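Uronate dehydrogenase (Agrobacterium tumefaciens, PDB 3RFX) catalyses the NAD-dependent oxidation of uronic acids, using a Rossmann-fold domain of the NAD-dependent epimerase/dehydratase family. Local coordinates at residues A[177-182]-A[207-212]. The protein carries 1 engineered substitution. Residues are numbered along the deposited sequence; the frame is centred on the assembly and turned at random.
With PO4 (phosphate ion), chain F.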
# COMPACT_ATOMS: atom_id res chain seq x y z
N SER A 177 11.30 -7.87 23.10
CA SER A 177 10.70 -7.86 21.78
C SER A 177 10.99 -9.15 21.01
O SER A 177 10.12 -9.64 20.29
CB SER A 177 11.17 -6.66 20.95
OG SER A 177 10.87 -5.43 21.61
N THR A 178 12.20 -9.69 21.16
CA THR A 178 12.65 -10.79 20.30
C THR A 178 12.49 -12.20 20.86
O THR A 178 12.70 -13.18 20.14
CB THR A 178 14.14 -10.63 19.90
OG1 THR A 178 14.95 -10.69 21.07
CG2 THR A 178 14.39 -9.31 19.17
N TRP A 179 12.13 -12.31 22.14
CA TRP A 179 12.05 -13.61 22.79
C TRP A 179 11.14 -14.56 22.03
O TRP A 179 10.03 -14.20 21.65
CB TRP A 179 11.52 -13.48 24.22
CG TRP A 179 11.59 -14.76 25.03
CD1 TRP A 179 12.66 -15.61 25.13
CD2 TRP A 179 10.56 -15.31 25.85
NE1 TRP A 179 12.35 -16.66 25.96
CE2 TRP A 179 11.07 -16.49 26.42
CE3 TRP A 179 9.25 -14.91 26.17
CZ2 TRP A 179 10.32 -17.28 27.29
CZ3 TRP A 179 8.51 -15.69 27.03
CH2 TRP A 179 9.04 -16.87 27.58
N PHE A 180 11.63 -15.78 21.84
CA PHE A 180 10.87 -16.87 21.22
C PHE A 180 10.98 -18.03 22.20
O PHE A 180 12.04 -18.66 22.29
CB PHE A 180 11.53 -17.25 19.90
CG PHE A 180 10.67 -18.11 18.99
CD1 PHE A 180 9.30 -18.21 19.18
CD2 PHE A 180 11.25 -18.77 17.92
CE1 PHE A 180 8.52 -18.99 18.32
CE2 PHE A 180 10.48 -19.55 17.05
CZ PHE A 180 9.12 -19.65 17.25
N SER A 181 9.92 -18.32 22.94
CA SER A 181 9.99 -19.35 23.98
C SER A 181 10.17 -20.74 23.38
O SER A 181 9.80 -20.98 22.23
CB SER A 181 8.75 -19.33 24.86
OG SER A 181 7.62 -19.82 24.14
N HIS A 182 10.72 -21.67 24.16
CA HIS A 182 10.81 -23.05 23.72
C HIS A 182 9.43 -23.60 23.36
O HIS A 182 9.26 -24.20 22.30
CB HIS A 182 11.47 -23.93 24.79
CG HIS A 182 12.91 -23.61 25.01
ND1 HIS A 182 13.59 -23.99 26.15
CD2 HIS A 182 13.80 -22.93 24.25
CE1 HIS A 182 14.84 -23.57 26.07
NE2 HIS A 182 14.99 -22.93 24.93
N SER A 207 7.69 -15.08 20.32
CA SER A 207 6.47 -15.34 21.07
C SER A 207 5.49 -14.16 20.94
O SER A 207 5.73 -13.25 20.16
CB SER A 207 6.81 -15.65 22.53
OG SER A 207 7.45 -16.92 22.60
N ALA A 208 4.38 -14.19 21.66
CA ALA A 208 3.36 -13.14 21.54
C ALA A 208 3.71 -11.97 22.46
O ALA A 208 3.00 -11.68 23.42
CB ALA A 208 1.97 -13.68 21.88
N ASN A 209 4.83 -11.32 22.16
CA ASN A 209 5.36 -10.27 23.02
C ASN A 209 4.64 -8.94 22.81
O ASN A 209 4.49 -8.49 21.68
CB ASN A 209 6.86 -10.10 22.75
CG ASN A 209 7.61 -11.42 22.85
OD1 ASN A 209 7.27 -12.28 23.67
ND2 ASN A 209 8.62 -11.60 22.00
N ASP A 210 4.21 -8.30 23.90
CA ASP A 210 3.59 -6.98 23.80
C ASP A 210 4.48 -6.04 22.99
O ASP A 210 3.98 -5.22 22.22
CB ASP A 210 3.34 -6.36 25.17
CG ASP A 210 2.17 -6.99 25.91
OD1 ASP A 210 1.54 -7.92 25.35
OD2 ASP A 210 1.89 -6.55 27.04
N ALA A 211 5.80 -6.14 23.17
CA ALA A 211 6.73 -5.26 22.46
C ALA A 211 7.30 -5.83 21.16
O ALA A 211 8.33 -5.34 20.67
CB ALA A 211 7.88 -4.82 23.40
N GLY A 212 6.66 -6.84 20.58
CA GLY A 212 7.12 -7.43 19.33
C GLY A 212 7.18 -6.42 18.19
O GLY A 212 6.38 -5.47 18.13
P PO4 F . 12.53 -26.68 28.26
O1 PO4 F . 12.35 -25.18 28.15
O2 PO4 F . 11.56 -27.23 29.28
O3 PO4 F . 12.26 -27.32 26.92
O4 PO4 F . 13.95 -26.98 28.68
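Ser177 meets Ala211 and Asn209 of 207-212 with its hydroxyl and its carbonyl. Ser177 OG donates to Ala211 O at 2.7 Å from above the carbonyl plane, a position reached because OG lies beside its own backbone N (chi1 -58°). Asn209 to Gly212 forms a type I beta turn, closed by Gly212 N to Asn209 O, which presents Ala211 O to this hydroxyl. Ser177 O accepts from Asn209 ND2 at 3.0 Å, again with the donor well above the carbonyl plane. Asn209 ND2 also bonds Trp179 O at 3.0 Å, here in the carbonyl plane on a lone pair. Both acceptors lie close to the Asn209 amide plane, so the two N-H groups fix the rotation of the amide, and Asn209 OD1 is taken by Ala230 N. Trp179 O has a second donor, Ser207 N, at 2.8 Å and nearly straight, giving the carbonyl of buried Trp179 a two-point grip. OD1 of Asn209 also sits at the edge of the indole, whose plane is 19° from that of the amide. Phe180 starts away from 207-212, yet its CD1 comes to 3.7 Å from Ser207 N. Ser181 N then donates to Ser207 OG at 2.9 Å, almost linearly (177°). Asp184 OD2 also bonds Ser207 OG, while Ser181 OG pairs with Asp228 OD2 and caps Asp184 N. Altogether, polar bonds to backbone atoms dominate, joining the exit of helix 175-178 and the start of helix 182-194 to the loop after strand 202-205, an outermost strand of the parallel Rossmann sheet within this chain.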